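Local coordinates for digeranylgeranylglycerophospholipid reductase (Sulfolobus acidocaldarius, PDB 4OPC), which uses a bound FAD to hydrogenate the double bonds of geranylgeranyl chains, turning unsaturated archaeols into saturated archaeal membrane lipids, at residues G384-M395 with L410-K421. Residues are numbered along the deposited sequence; the frame is centred on the assembly and turned at random.
Sequences GDLHLSVADKAM and LKAVAESMKKIK
Leu386 and Ala414 meet where the linker 384-387 packs on helix 410-425; helix 388-397 and helix 410-425 form an antiparallel helical hairpin, the axes of 388-395 and 410-421 lying 9.1 Å apart at 169°. Apolar contacts make its core. The small Ala414 lets the linker come close, its CB lying 3.7 Å from Leu386 CD2. Leu386, its chi1 of 174° setting CG beside the carbonyl carbon, sends CD2 on to Leu410 CD1, while its CB rests against the thioether end of Met417. Leu410, whose side chain lies about 5 Å from the bound phospholipid, spreads its branches: CD2 reaches Ala394 CB at 3.6 Å, and Met395, bent at chi2 and chi3, brings CE tightly against Leu410 CB (3.5 Å). On the more open flank, Leu388 CD2 lies across the methylenes of Lys411 and Glu415.

A lysine suits position 411 because its long chain covers apolar neighbours before ending in charge. Lys411 passes CD over Ala391 CB and bends at chi2 and chi4 to bring NZ to Asp392 OD1 at 3.1 Å. With an alanine here, Asp392 would probably lose this salt-bridge partner, and the methyls of Leu388 and Ala391 would be uncovered. Gly384, whose positive phi suits glycine, turns the chain out of the preceding helix.

A water joins the backbones: it accepts from Leu386 N and lies within hydrogen-bonding distance of Ala414 O, one of several acceptors competing for its protons. At the linker's start, Lys421 NZ meets Asp385 OD1 at 3.0 Å in a salt bridge, on the syn side and 22° out of the carboxylate plane.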
loop_
_atom_site.group_PDB
_atom_site.type_symbol
_atom_site.label_atom_id
_atom_site.label_comp_id
_atom_site.label_asym_id
_atom_site.label_seq_id
_atom_site.Cartn_x
_atom_site.Cartn_y
_atom_site.Cartn_z
ATOM N N GLY A 384 12.823 3.390 7.036
ATOM C CA GLY A 384 12.293 4.728 7.240
ATOM C C GLY A 384 13.274 5.640 7.942
ATOM O O GLY A 384 12.891 6.654 8.520
ATOM N N ASP A 385 14.549 5.283 7.888
ATOM C CA ASP A 385 15.571 6.059 8.573
ATOM C C ASP A 385 16.434 6.839 7.605
ATOM O O ASP A 385 16.891 6.321 6.588
ATOM C CB ASP A 385 16.452 5.152 9.428
ATOM C CG ASP A 385 15.707 4.557 10.597
ATOM O OD1 ASP A 385 14.708 5.168 11.033
ATOM O OD2 ASP A 385 16.120 3.484 11.082
ATOM N N LEU A 386 16.636 8.105 7.925
ATOM C CA LEU A 386 17.584 8.930 7.210
ATOM C C LEU A 386 18.470 9.516 8.288
ATOM O O LEU A 386 18.100 10.490 8.937
ATOM C CB LEU A 386 16.864 10.030 6.432
ATOM C CG LEU A 386 17.756 11.063 5.745
ATOM C CD1 LEU A 386 18.736 10.375 4.814
ATOM C CD2 LEU A 386 16.906 12.070 4.985
ATOM N N HIS A 387 19.619 8.887 8.512
ATOM C CA HIS A 387 20.439 9.224 9.664
ATOM C C HIS A 387 20.999 10.628 9.506
ATOM O O HIS A 387 21.395 11.018 8.407
ATOM C CB HIS A 387 21.543 8.183 9.874
ATOM C CG HIS A 387 21.020 6.799 10.105
ATOM N ND1 HIS A 387 20.430 6.415 11.290
ATOM C CD2 HIS A 387 20.973 5.716 9.294
ATOM C CE1 HIS A 387 20.056 5.150 11.203
ATOM N NE2 HIS A 387 20.372 4.704 10.002
ATOM N N LEU A 388 20.997 11.381 10.604
ATOM C CA LEU A 388 21.456 12.771 10.609
ATOM C C LEU A 388 22.852 12.877 10.010
ATOM O O LEU A 388 23.173 13.848 9.325
ATOM C CB LEU A 388 21.431 13.340 12.029
ATOM C CG LEU A 388 20.064 13.400 12.719
ATOM C CD1 LEU A 388 20.188 13.975 14.121
ATOM C CD2 LEU A 388 19.075 14.214 11.893
ATOM N N SER A 389 23.660 11.852 10.256
ATOM C CA SER A 389 24.996 11.722 9.679
ATOM C C SER A 389 25.007 11.725 8.148
ATOM O O SER A 389 25.733 12.499 7.530
ATOM C CB SER A 389 25.653 10.439 10.180
ATOM O OG SER A 389 26.800 10.128 9.408
ATOM N N VAL A 390 24.218 10.837 7.546
ATOM C CA VAL A 390 24.097 10.742 6.092
ATOM C C VAL A 390 23.588 12.064 5.526
ATOM O O VAL A 390 23.991 12.501 4.439
ATOM C CB VAL A 390 23.143 9.580 5.694
ATOM C CG1 VAL A 390 22.812 9.610 4.202
ATOM C CG2 VAL A 390 23.754 8.243 6.082
ATOM N N ALA A 391 22.707 12.708 6.282
ATOM C CA ALA A 391 22.212 14.026 5.915
ATOM C C ALA A 391 23.356 15.040 5.880
ATOM O O ALA A 391 23.436 15.842 4.951
ATOM C CB ALA A 391 21.119 14.476 6.878
ATOM N N ASP A 392 24.248 14.984 6.869
ATOM C CA ASP A 392 25.377 15.911 6.921
ATOM C C ASP A 392 26.291 15.744 5.712
ATOM O O ASP A 392 26.714 16.725 5.107
ATOM C CB ASP A 392 26.174 15.740 8.219
ATOM C CG ASP A 392 25.482 16.369 9.419
ATOM O OD1 ASP A 392 24.581 17.214 9.222
ATOM O OD2 ASP A 392 25.847 16.021 10.562
ATOM N N LYS A 393 26.582 14.496 5.357
ATOM C CA LYS A 393 27.395 14.204 4.181
ATOM C C LYS A 393 26.736 14.739 2.914
ATOM O O LYS A 393 27.400 15.320 2.050
ATOM C CB LYS A 393 27.649 12.695 4.068
ATOM C CG LYS A 393 28.327 12.260 2.782
ATOM C CD LYS A 393 29.688 12.911 2.607
ATOM C CE LYS A 393 30.360 12.428 1.330
ATOM N NZ LYS A 393 30.602 10.959 1.358
ATOM N N ALA A 394 25.428 14.536 2.812
ATOM C CA ALA A 394 24.650 15.039 1.685
ATOM C C ALA A 394 24.790 16.555 1.549
ATOM O O ALA A 394 24.955 17.086 0.444
ATOM C CB ALA A 394 23.195 14.666 1.860
ATOM N N MET A 395 24.723 17.257 2.672
ATOM C CA MET A 395 24.819 18.712 2.648
ATOM C C MET A 395 26.193 19.184 2.203
ATOM O O MET A 395 26.322 20.189 1.501
ATOM C CB MET A 395 24.427 19.303 4.002
ATOM C CG MET A 395 22.986 18.986 4.410
ATOM S SD MET A 395 21.702 19.597 3.285
ATOM C CE MET A 395 21.549 18.284 2.073
ATOM N N LEU A 410 17.372 19.084 3.420
ATOM C CA LEU A 410 17.385 17.640 3.661
ATOM C C LEU A 410 17.663 17.314 5.130
ATOM O O LEU A 410 17.119 16.341 5.669
ATOM C CB LEU A 410 18.406 16.944 2.762
ATOM C CG LEU A 410 18.437 15.420 2.929
ATOM C CD1 LEU A 410 17.094 14.837 2.514
ATOM C CD2 LEU A 410 19.574 14.795 2.137
ATOM N N LYS A 411 18.508 18.106 5.779
ATOM C CA LYS A 411 18.792 17.886 7.188
ATOM C C LYS A 411 17.538 18.041 8.033
ATOM O O LYS A 411 17.259 17.219 8.908
ATOM C CB LYS A 411 19.854 18.866 7.675
ATOM C CG LYS A 411 20.132 18.757 9.162
ATOM C CD LYS A 411 20.602 17.360 9.527
ATOM C CE LYS A 411 21.124 17.307 10.954
ATOM N NZ LYS A 411 22.346 18.144 11.123
ATOM N N ALA A 412 16.774 19.092 7.768
ATOM C CA ALA A 412 15.516 19.313 8.478
ATOM C C ALA A 412 14.512 18.197 8.193
ATOM O O ALA A 412 13.740 17.806 9.069
ATOM C CB ALA A 412 14.924 20.656 8.100
ATOM N N VAL A 413 14.508 17.698 6.961
ATOM C CA VAL A 413 13.640 16.596 6.592
ATOM C C VAL A 413 13.986 15.375 7.441
ATOM O O VAL A 413 13.094 14.730 8.006
ATOM C CB VAL A 413 13.775 16.273 5.101
ATOM C CG1 VAL A 413 13.009 15.021 4.768
ATOM C CG2 VAL A 413 13.249 17.432 4.275
ATOM N N ALA A 414 15.277 15.078 7.554
ATOM C CA ALA A 414 15.727 13.959 8.381
ATOM C C ALA A 414 15.310 14.119 9.841
ATOM O O ALA A 414 14.941 13.139 10.496
ATOM C CB ALA A 414 17.231 13.780 8.263
ATOM N N GLU A 415 15.345 15.352 10.338
ATOM C CA GLU A 415 14.935 15.642 11.707
ATOM C C GLU A 415 13.446 15.375 11.888
ATOM O O GLU A 415 13.038 14.778 12.884
ATOM C CB GLU A 415 15.273 17.090 12.078
ATOM C CG GLU A 415 16.767 17.351 12.239
ATOM C CD GLU A 415 17.117 18.831 12.249
ATOM O OE1 GLU A 415 16.213 19.669 12.044
ATOM O OE2 GLU A 415 18.305 19.153 12.458
ATOM N N SER A 416 12.636 15.821 10.932
ATOM C CA SER A 416 11.194 15.600 11.009
ATOM C C SER A 416 10.857 14.113 10.905
ATOM O O SER A 416 9.950 13.627 11.592
ATOM C CB SER A 416 10.455 16.388 9.921
ATOM O OG SER A 416 10.514 17.779 10.194
ATOM N N MET A 417 11.571 13.390 10.041
ATOM C CA MET A 417 11.403 11.940 9.945
ATOM C C MET A 417 11.666 11.233 11.267
ATOM O O MET A 417 10.871 10.397 11.698
ATOM C CB MET A 417 12.292 11.351 8.848
ATOM C CG MET A 417 11.902 11.796 7.435
ATOM S SD MET A 417 13.094 11.324 6.169
ATOM C CE MET A 417 13.023 9.539 6.253
ATOM N N LYS A 418 12.779 11.567 11.904
ATOM C CA LYS A 418 13.120 10.987 13.191
ATOM C C LYS A 418 12.046 11.309 14.225
ATOM O O LYS A 418 11.634 10.440 14.992
ATOM C CB LYS A 418 14.489 11.510 13.647
ATOM C CG LYS A 418 14.943 11.012 15.011
ATOM C CD LYS A 418 16.383 11.439 15.283
ATOM C CE LYS A 418 16.800 11.125 16.713
ATOM N NZ LYS A 418 16.523 9.706 17.072
ATOM N N LYS A 419 11.573 12.552 14.216
ATOM C CA LYS A 419 10.554 12.996 15.160
ATOM C C LYS A 419 9.243 12.225 15.009
ATOM O O LYS A 419 8.659 11.771 15.997
ATOM C CB LYS A 419 10.287 14.494 15.002
ATOM C CG LYS A 419 9.197 14.999 15.927
ATOM C CD LYS A 419 9.290 16.493 16.166
ATOM C CE LYS A 419 8.336 16.916 17.280
ATOM N NZ LYS A 419 8.407 18.376 17.561
ATOM N N ILE A 420 8.765 12.085 13.781
ATOM C CA ILE A 420 7.525 11.354 13.580
ATOM C C ILE A 420 7.721 9.862 13.881
ATOM O O ILE A 420 6.838 9.229 14.456
ATOM C CB ILE A 420 6.897 11.640 12.194
ATOM C CG1 ILE A 420 5.393 11.357 12.212
ATOM C CG2 ILE A 420 7.602 10.860 11.096
ATOM C CD1 ILE A 420 4.687 11.761 10.929
ATOM N N LYS A 421 8.891 9.315 13.559
ATOM C CA LYS A 421 9.142 7.901 13.828
ATOM C C LYS A 421 9.055 7.639 15.327
ATOM O O LYS A 421 8.433 6.663 15.759
ATOM C CB LYS A 421 10.501 7.454 13.293
ATOM C CG LYS A 421 10.692 5.940 13.304
ATOM C CD LYS A 421 10.796 5.380 11.898
ATOM C CE LYS A 421 11.183 3.915 11.909
ATOM N NZ LYS A 421 12.535 3.704 12.486
HETATM O O HOH W 1 15.578 10.069 10.034
#